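AP endonuclease, family 2 (Brucella melitensis biovar Abortus, PDB 3NGF) probably isomerises hydroxypyruvate and binds manganese in a TIM barrel of the xylose isomerase type. Local coordinates at residues V182-Y187 with E201-A206; P10-N15 with V210-V215; G159-H164 with V169-R174. All blocks are in the same frame, centred on the assembly; numbering follows the deposited sequence.

Contact 1 of 3, residues V182-Y187 with E201-A206. With MN (manganese (II) ion), chain C.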
loop_
_atom_site.group_PDB
_atom_site.type_symbol
_atom_site.label_atom_id
_atom_site.label_comp_id
_atom_site.label_asym_id
_atom_site.label_seq_id
_atom_site.Cartn_x
_atom_site.Cartn_y
_atom_site.Cartn_z
ATOM N N VAL A 182 3.951 0.090 9.179
ATOM C CA VAL A 182 4.667 0.058 7.915
ATOM C C VAL A 182 3.894 -0.783 6.894
ATOM O O VAL A 182 3.273 -1.810 7.237
ATOM C CB VAL A 182 6.061 -0.547 8.113
ATOM C CG1 VAL A 182 6.846 -0.650 6.751
ATOM C CG2 VAL A 182 6.864 0.302 9.129
ATOM N N GLN A 183 3.885 -0.306 5.651
ATOM C CA GLN A 183 3.413 -1.065 4.507
ATOM C C GLN A 183 4.658 -1.697 3.862
ATOM O O GLN A 183 5.502 -0.991 3.312
ATOM C CB GLN A 183 2.704 -0.127 3.541
ATOM C CG GLN A 183 2.148 -0.772 2.264
ATOM C CD GLN A 183 1.264 0.168 1.496
ATOM O OE1 GLN A 183 0.559 0.985 2.073
ATOM N NE2 GLN A 183 1.269 0.046 0.174
ATOM N N LEU A 184 4.776 -3.013 3.982
ATOM C CA LEU A 184 5.959 -3.769 3.536
ATOM C C LEU A 184 5.733 -4.320 2.120
ATOM O O LEU A 184 5.099 -5.376 1.942
ATOM C CB LEU A 184 6.204 -4.909 4.530
ATOM C CG LEU A 184 7.325 -5.913 4.256
ATOM C CD1 LEU A 184 8.647 -5.194 4.003
ATOM C CD2 LEU A 184 7.445 -6.964 5.391
ATOM N N ASP A 185 6.197 -3.577 1.123
ATOM C CA ASP A 185 6.176 -4.010 -0.279
ATOM C C ASP A 185 7.517 -4.728 -0.531
ATOM O O ASP A 185 8.622 -4.117 -0.455
ATOM C CB ASP A 185 5.941 -2.784 -1.168
ATOM C CG ASP A 185 5.875 -3.100 -2.659
ATOM O OD1 ASP A 185 6.551 -4.031 -3.093
ATOM O OD2 ASP A 185 5.185 -2.383 -3.427
ATOM N N LEU A 186 7.429 -6.037 -0.754
ATOM C CA LEU A 186 8.640 -6.866 -0.769
ATOM C C LEU A 186 9.475 -6.600 -2.011
ATOM O O LEU A 186 10.696 -6.862 -2.054
ATOM C CB LEU A 186 8.275 -8.349 -0.623
ATOM C CG LEU A 186 7.743 -8.730 0.751
ATOM C CD1 LEU A 186 7.193 -10.149 0.725
ATOM C CD2 LEU A 186 8.834 -8.565 1.842
ATOM N N TYR A 187 8.823 -6.085 -3.042
ATOM C CA TYR A 187 9.539 -5.624 -4.235
ATOM C C TYR A 187 10.517 -4.481 -3.833
ATOM O O TYR A 187 11.727 -4.520 -4.153
ATOM C CB TYR A 187 8.509 -5.179 -5.305
ATOM C CG TYR A 187 9.086 -4.435 -6.483
ATOM C CD1 TYR A 187 9.627 -5.109 -7.565
ATOM C CD2 TYR A 187 9.070 -3.049 -6.521
ATOM C CE1 TYR A 187 10.185 -4.416 -8.653
ATOM C CE2 TYR A 187 9.588 -2.354 -7.600
ATOM C CZ TYR A 187 10.163 -3.029 -8.645
ATOM O OH TYR A 187 10.677 -2.304 -9.701
ATOM N N GLU A 201 11.018 -11.150 10.102
ATOM C CA GLU A 201 11.098 -11.581 11.487
ATOM C C GLU A 201 11.389 -10.431 12.461
ATOM O O GLU A 201 10.746 -10.352 13.542
ATOM C CB GLU A 201 12.105 -12.730 11.614
ATOM C CG GLU A 201 11.547 -14.034 10.998
ATOM C CD GLU A 201 12.560 -15.137 10.853
ATOM O OE1 GLU A 201 13.757 -14.876 11.014
ATOM O OE2 GLU A 201 12.149 -16.289 10.584
ATOM N N LYS A 202 12.295 -9.527 12.077
ATOM C CA LYS A 202 12.597 -8.334 12.885
ATOM C C LYS A 202 11.392 -7.390 12.927
ATOM O O LYS A 202 11.136 -6.743 13.946
ATOM C CB LYS A 202 13.789 -7.549 12.318
ATOM C CG LYS A 202 15.123 -8.233 12.342
ATOM C CD LYS A 202 16.062 -7.646 11.233
ATOM C CE LYS A 202 17.515 -7.993 11.454
ATOM N NZ LYS A 202 18.434 -7.364 10.437
ATOM N N MET A 203 10.647 -7.318 11.821
ATOM C CA MET A 203 9.538 -6.369 11.685
ATOM C C MET A 203 8.220 -6.935 12.202
ATOM O O MET A 203 7.182 -6.290 12.078
ATOM C CB MET A 203 9.367 -5.951 10.225
ATOM C CG MET A 203 10.499 -5.059 9.666
ATOM S SD MET A 203 10.332 -4.702 7.909
ATOM C CE MET A 203 8.913 -3.556 7.959
ATOM N N ASN A 204 8.250 -8.146 12.757
ATOM C CA ASN A 204 7.007 -8.831 13.074
ATOM C C ASN A 204 6.206 -7.983 14.048
ATOM O O ASN A 204 6.752 -7.468 15.023
ATOM C CB ASN A 204 7.265 -10.195 13.651
ATOM C CG ASN A 204 5.980 -10.987 13.868
ATOM O OD1 ASN A 204 4.994 -10.839 13.117
ATOM N ND2 ASN A 204 5.991 -11.835 14.890
ATOM N N GLY A 205 4.926 -7.815 13.743
ATOM C CA GLY A 205 4.039 -6.947 14.538
ATOM C C GLY A 205 4.121 -5.460 14.197
ATOM O O GLY A 205 3.405 -4.655 14.811
ATOM N N ALA A 206 4.964 -5.076 13.232
ATOM C CA ALA A 206 5.133 -3.647 12.849
ATOM C C ALA A 206 4.716 -3.337 11.405
ATOM O O ALA A 206 4.786 -2.191 10.983
ATOM C CB ALA A 206 6.574 -3.203 13.074
HETATM MN MN MN C . 3.776 -0.688 -3.196
HETATM O O HOH W 1 2.088 1.091 -2.920
HETATM O O HOH W 2 4.732 0.770 -4.647
#

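Contact 2 of 3, residues P10-N15 with V210-V215. With MN (manganese (II) ion), chain C.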
loop_
_atom_site.group_PDB
_atom_site.type_symbol
_atom_site.label_atom_id
_atom_site.label_comp_id
_atom_site.label_asym_id
_atom_site.label_seq_id
_atom_site.Cartn_x
_atom_site.Cartn_y
_atom_site.Cartn_z
ATOM N N PRO A 10 -1.892 -17.293 2.807
ATOM C CA PRO A 10 -2.197 -15.866 2.799
ATOM C C PRO A 10 -3.403 -15.518 1.967
ATOM O O PRO A 10 -3.798 -16.279 1.078
ATOM C CB PRO A 10 -0.960 -15.228 2.144
ATOM C CG PRO A 10 0.085 -16.243 2.190
ATOM C CD PRO A 10 -0.629 -17.570 2.103
ATOM N N ARG A 11 -4.004 -14.375 2.269
ATOM C CA ARG A 11 -5.106 -13.881 1.452
ATOM C C ARG A 11 -4.635 -12.732 0.571
ATOM O O ARG A 11 -3.953 -11.813 1.025
ATOM C CB ARG A 11 -6.313 -13.501 2.289
ATOM C CG ARG A 11 -6.024 -12.699 3.481
ATOM C CD ARG A 11 -7.316 -12.326 4.219
ATOM N NE ARG A 11 -6.990 -11.529 5.399
ATOM C CZ ARG A 11 -7.867 -10.898 6.167
ATOM N NH1 ARG A 11 -9.174 -10.969 5.925
ATOM N NH2 ARG A 11 -7.423 -10.206 7.206
ATOM N N PHE A 12 -4.971 -12.822 -0.709
ATOM C CA PHE A 12 -4.449 -11.906 -1.726
ATOM C C PHE A 12 -5.511 -10.922 -2.209
ATOM O O PHE A 12 -6.690 -11.258 -2.387
ATOM C CB PHE A 12 -3.874 -12.666 -2.928
ATOM C CG PHE A 12 -2.723 -13.521 -2.588
ATOM C CD1 PHE A 12 -1.434 -13.003 -2.611
ATOM C CD2 PHE A 12 -2.916 -14.839 -2.177
ATOM C CE1 PHE A 12 -0.348 -13.797 -2.251
ATOM C CE2 PHE A 12 -1.851 -15.634 -1.834
ATOM C CZ PHE A 12 -0.541 -15.110 -1.879
ATOM N N ALA A 13 -5.064 -9.683 -2.397
ATOM C CA ALA A 13 -5.894 -8.601 -2.918
ATOM C C ALA A 13 -5.353 -8.189 -4.284
ATOM O O ALA A 13 -4.158 -7.898 -4.412
ATOM C CB ALA A 13 -5.829 -7.407 -1.990
ATOM N N ALA A 14 -6.210 -8.169 -5.300
ATOM C CA ALA A 14 -5.829 -7.676 -6.619
ATOM C C ALA A 14 -5.628 -6.161 -6.543
ATOM O O ALA A 14 -6.434 -5.459 -5.922
ATOM C CB ALA A 14 -6.908 -8.020 -7.665
ATOM N N ASN A 15 -4.535 -5.662 -7.100
ATOM C CA ASN A 15 -4.363 -4.214 -7.253
ATOM C C ASN A 15 -4.986 -3.741 -8.584
ATOM O O ASN A 15 -4.478 -4.040 -9.672
ATOM C CB ASN A 15 -2.885 -3.804 -7.132
ATOM C CG ASN A 15 -2.707 -2.310 -7.093
ATOM O OD1 ASN A 15 -3.110 -1.625 -8.027
ATOM N ND2 ASN A 15 -2.117 -1.783 -5.998
ATOM N N VAL A 210 1.211 -5.994 3.252
ATOM C CA VAL A 210 2.311 -6.536 2.479
ATOM C C VAL A 210 1.882 -6.424 1.007
ATOM O O VAL A 210 0.714 -6.564 0.678
ATOM C CB VAL A 210 2.614 -8.002 2.865
ATOM C CG1 VAL A 210 3.699 -8.620 1.918
ATOM C CG2 VAL A 210 3.039 -8.103 4.332
ATOM N N GLN A 211 2.842 -6.133 0.147
ATOM C CA GLN A 211 2.654 -6.156 -1.293
ATOM C C GLN A 211 3.764 -6.974 -1.937
ATOM O O GLN A 211 4.849 -7.128 -1.356
ATOM C CB GLN A 211 2.637 -4.750 -1.871
ATOM C CG GLN A 211 1.358 -3.969 -1.520
ATOM C CD GLN A 211 1.464 -2.533 -1.921
ATOM O OE1 GLN A 211 2.499 -1.909 -1.733
ATOM N NE2 GLN A 211 0.405 -2.000 -2.513
ATOM N N ILE A 212 3.454 -7.524 -3.110
ATOM C CA ILE A 212 4.366 -8.380 -3.875
ATOM C C ILE A 212 4.384 -8.080 -5.380
ATOM O O ILE A 212 3.393 -7.629 -5.975
ATOM C CB ILE A 212 4.072 -9.897 -3.665
ATOM C CG1 ILE A 212 2.716 -10.305 -4.259
ATOM C CG2 ILE A 212 4.183 -10.265 -2.168
ATOM C CD1 ILE A 212 2.439 -11.833 -4.233
ATOM N N ALA A 213 5.546 -8.341 -5.989
ATOM C CA ALA A 213 5.746 -8.252 -7.421
ATOM C C ALA A 213 7.113 -8.878 -7.694
ATOM O O ALA A 213 8.004 -8.861 -6.814
ATOM C CB ALA A 213 5.706 -6.769 -7.930
ATOM N N SER A 214 7.297 -9.447 -8.878
ATOM C CA SER A 214 8.607 -10.019 -9.217
ATOM C C SER A 214 9.718 -8.968 -9.172
ATOM O O SER A 214 9.487 -7.788 -9.464
ATOM C CB SER A 214 8.588 -10.722 -10.589
ATOM O OG SER A 214 8.572 -9.815 -11.664
ATOM N N VAL A 215 10.914 -9.421 -8.813
ATOM C CA VAL A 215 12.111 -8.587 -8.835
ATOM C C VAL A 215 13.070 -9.215 -9.867
ATOM O O VAL A 215 13.332 -10.403 -9.795
ATOM C CB VAL A 215 12.764 -8.508 -7.429
ATOM C CG1 VAL A 215 14.071 -7.701 -7.492
ATOM C CG2 VAL A 215 11.795 -7.912 -6.400
HETATM MN MN MN C . 3.776 -0.688 -3.196
HETATM O O HOH W 1 2.088 1.091 -2.920
HETATM O O HOH W 2 4.732 0.770 -4.647
#

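Contact 3 of 3, residues G159-H164 with V169-R174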
loop_
_atom_site.group_PDB
_atom_site.type_symbol
_atom_site.label_atom_id
_atom_site.label_comp_id
_atom_site.label_asym_id
_atom_site.label_seq_id
_atom_site.Cartn_x
_atom_site.Cartn_y
_atom_site.Cartn_z
ATOM N N GLY A 159 14.592 10.277 -4.914
ATOM C CA GLY A 159 14.337 11.458 -4.091
ATOM C C GLY A 159 13.181 11.312 -3.123
ATOM O O GLY A 159 12.899 12.235 -2.360
ATOM N N TYR A 160 12.530 10.150 -3.122
ATOM C CA TYR A 160 11.459 9.886 -2.161
ATOM C C TYR A 160 11.971 9.907 -0.714
ATOM O O TYR A 160 13.099 9.475 -0.419
ATOM C CB TYR A 160 10.750 8.549 -2.455
ATOM C CG TYR A 160 9.408 8.449 -1.817
ATOM C CD1 TYR A 160 8.355 9.251 -2.237
ATOM C CD2 TYR A 160 9.167 7.534 -0.779
ATOM C CE1 TYR A 160 7.092 9.161 -1.624
ATOM C CE2 TYR A 160 7.914 7.455 -0.161
ATOM C CZ TYR A 160 6.885 8.260 -0.591
ATOM O OH TYR A 160 5.640 8.185 0.027
ATOM N N PHE A 161 11.121 10.400 0.172
ATOM C CA PHE A 161 11.439 10.575 1.595
ATOM C C PHE A 161 11.950 9.322 2.290
ATOM O O PHE A 161 12.917 9.408 3.025
ATOM C CB PHE A 161 10.199 11.068 2.332
ATOM C CG PHE A 161 10.372 11.171 3.818
ATOM C CD1 PHE A 161 11.274 12.092 4.380
ATOM C CD2 PHE A 161 9.605 10.374 4.658
ATOM C CE1 PHE A 161 11.412 12.186 5.764
ATOM C CE2 PHE A 161 9.731 10.463 6.038
ATOM C CZ PHE A 161 10.629 11.372 6.595
ATOM N N ILE A 162 11.291 8.180 2.069
ATOM C CA ILE A 162 11.564 6.974 2.855
ATOM C C ILE A 162 11.697 5.755 1.936
ATOM O O ILE A 162 10.791 5.433 1.151
ATOM C CB ILE A 162 10.484 6.757 3.976
ATOM C CG1 ILE A 162 10.754 5.486 4.791
ATOM C CG2 ILE A 162 9.083 6.746 3.391
ATOM C CD1 ILE A 162 12.034 5.502 5.526
ATOM N N VAL A 163 12.876 5.137 1.980
ATOM C CA VAL A 163 13.207 4.017 1.078
ATOM C C VAL A 163 13.860 2.825 1.804
ATOM O O VAL A 163 14.373 1.894 1.149
ATOM C CB VAL A 163 14.096 4.514 -0.110
ATOM C CG1 VAL A 163 13.357 5.565 -0.931
ATOM C CG2 VAL A 163 15.423 5.091 0.364
ATOM N N HIS A 164 13.876 2.838 3.145
ATOM C CA HIS A 164 14.430 1.716 3.924
ATOM C C HIS A 164 13.462 1.256 5.000
ATOM O O HIS A 164 12.840 2.088 5.704
ATOM C CB HIS A 164 15.789 2.069 4.531
ATOM C CG HIS A 164 16.867 2.243 3.512
ATOM N ND1 HIS A 164 17.480 1.172 2.902
ATOM C CD2 HIS A 164 17.444 3.353 3.001
ATOM C CE1 HIS A 164 18.377 1.615 2.039
ATOM N NE2 HIS A 164 18.376 2.936 2.079
ATOM N N VAL A 169 10.383 1.747 10.400
ATOM C CA VAL A 169 9.992 1.243 11.723
ATOM C C VAL A 169 10.405 2.230 12.823
ATOM O O VAL A 169 9.631 2.522 13.743
ATOM C CB VAL A 169 10.574 -0.139 11.998
ATOM C CG1 VAL A 169 10.379 -0.528 13.452
ATOM C CG2 VAL A 169 9.945 -1.181 11.029
ATOM N N GLY A 170 11.612 2.747 12.698
ATOM C CA GLY A 170 12.115 3.773 13.617
ATOM C C GLY A 170 11.296 5.046 13.598
ATOM O O GLY A 170 11.017 5.627 14.677
ATOM N N LEU A 171 10.895 5.490 12.409
ATOM C CA LEU A 171 10.077 6.702 12.307
ATOM C C LEU A 171 8.708 6.481 12.943
ATOM O O LEU A 171 8.187 7.353 13.629
ATOM C CB LEU A 171 9.916 7.143 10.859
ATOM C CG LEU A 171 11.114 7.832 10.210
ATOM C CD1 LEU A 171 10.815 8.002 8.713
ATOM C CD2 LEU A 171 11.335 9.178 10.895
ATOM N N VAL A 172 8.139 5.309 12.726
ATOM C CA VAL A 172 6.865 4.958 13.354
ATOM C C VAL A 172 6.927 4.922 14.895
ATOM O O VAL A 172 5.978 5.327 15.562
ATOM C CB VAL A 172 6.310 3.639 12.824
ATOM C CG1 VAL A 172 5.102 3.206 13.705
ATOM C CG2 VAL A 172 5.927 3.789 11.351
ATOM N N LYS A 173 8.037 4.453 15.459
ATOM C CA LYS A 173 8.212 4.480 16.913
ATOM C C LYS A 173 8.207 5.920 17.438
ATOM O O LYS A 173 7.644 6.202 18.497
ATOM C CB LYS A 173 9.503 3.754 17.328
ATOM C CG LYS A 173 9.352 2.242 17.406
ATOM C CD LYS A 173 10.646 1.542 17.766
ATOM C CE LYS A 173 10.597 0.052 17.408
ATOM N NZ LYS A 173 11.987 -0.523 17.447
ATOM N N ARG A 174 8.812 6.834 16.683
ATOM C CA ARG A 174 8.803 8.245 17.067
ATOM C C ARG A 174 7.406 8.851 17.006
ATOM O O ARG A 174 7.073 9.686 17.853
ATOM C CB ARG A 174 9.777 9.045 16.235
ATOM C CG ARG A 174 11.223 8.589 16.452
ATOM C CD ARG A 174 12.164 9.187 15.438
ATOM N NE ARG A 174 12.217 10.647 15.467
ATOM C CZ ARG A 174 12.813 11.384 14.523
ATOM N NH1 ARG A 174 13.406 10.807 13.465
ATOM N NH2 ARG A 174 12.814 12.703 14.623
#

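Contact 1 of 3, residues V182-Y187 with E201-A206
The backbone N of Val182 donates to the O of Ala206 over 3.0 Å. The bond is nearly straight, 167° at the hydrogen. It joins two neighbouring parts of a parallel TIM barrel: strand 180-185 and the loop that leads from helix 196-202 into strand 207-212. The same pairing continues along the strands, where Val182 also bonds to Ser208 and Leu184 to His209. The loop is a type II beta turn from Met203 to Ala206, closed by Ala206 N on Met203 O at 2.8 Å. Gly205 takes the positive phi of this turn. Beside the backbone bond the side chains add an apolar contact. Val182 and Met203 cross at about a right angle. CG1 of Val182 stands anti to its backbone N and meets Met203 CE at 3.8 Å. Val182 CB and the other branch, CG2, lie close to Ala206 O, CB at 3.5 Å. Met203 runs out straight to its sulfur and then bends (chi3 72°), which swings CE onto the valine. Its SD lies 4.3 Å from Leu184 CD1. Gln165 and Val169 of helix 165-175 pack against these side chains, so the contact is buried between barrel and helices. Gln183 and Asp185 belong to the metal side of the strand. Asp185 ends the strand and caps helix 186-192. Its OD1 accepts a weak bond from Tyr187 N, while OD2 binds manganese at 2.2 Å.

Contact 2 of 3, residues P10-N15 with V210-V215
The ring of Phe12 is met obliquely by Ile212, whose CD1 lies 3.9 Å from the ring atom CE1. The two side chains cross at about a right angle. The other flat groups are the amides of Asn15 and Gln211. Their nitrogen ends face each other, with Asn15 ND2 4.3 Å from Gln211 NE2. Strands 11-15 and 207-212 are not paired directly in the TIM barrel. Strand 243-246 runs between them, and side chains bridge the gap. Ile212 puts CG1 between its backbone N and carbonyl carbon (chi1 67°), and from there the chain extends to reach Phe12. Val244 and Cys246 of strand 243-246 also touch the Phe12 side chain, and Ile212 packs on Tyr228 and Phe232 of helix 228-237. The amides belong to the metal site. Gln211 OE1 binds manganese at 2.3 Å and also accepts from Gln183 NE2. Both amide nitrogens donate to Glu41 OE2. One carboxylate oxygen thus links two groups that could not bond to each other through their N-H ends. Glu41 on NE2 and manganese on OE1 together fix how the Gln211 amide is turned, and the metal probably makes NE2 a stronger donor.

Contact 3 of 3, residues G159-H164 with V169-R174
Phe161 and Leu171 reach toward each other from opposite directions, and one leucine methyl does the touching. Leu171 CD1 comes obliquely to the ring, 3.8 Å from Phe161 CE2 and 4.0 Å from Phe161 CZ. In the leucine, chi2 of 172° sets CD1 anti to CA, so the methyl slants back toward the N-terminal end of the helix and the loop. The phenylalanine ring is carried forward with CG anti to the backbone N (chi1 175°), which brings its far end to the methyl. Ile162 joins from the next position, its CD1 4.2 Å from Leu171 CD1. The leucine methyl therefore meets an aromatic and an aliphatic side chain of consecutive loop residues. The contact is wholly apolar and buried. It packs the loop after strand 146-149 against the helix which that loop leads into, within one beta-alpha unit of the TIM barrel. His164 is the N-cap residue of this helix, and its ND1 bonds to Asp193. On the flank, helix 122-140 supplies Phe129, which touches Leu171 and meets the Phe161 ring with planes at about 30°. On the barrel side, Ile162 rests on Val149 of strand 146-149.

How the contacts relate
Contacts 1 and 2 lie 13 Å apart between centres and share the manganese ion and two waters. Their metal ligands approach closely, with Asp185 OD2 3.2 Å from Gln211 OE1. Glu150 and Glu247 complete the protein ligands, and both are predicted proton donors or acceptors. The strands themselves are neighbours, joined by probable bonds from Leu186 N to Gln211 O (2.9 Å) and from Gln211 N to Leu184 O (3.0 Å). Contact 3 sits 12 Å from contact 1, centre to centre, on its helix side: Val169 CG2 packs 3.9 Å from Val182 CG2. It does not touch contact 2, and the Ile162 side chain stays about 11 Å from the metal.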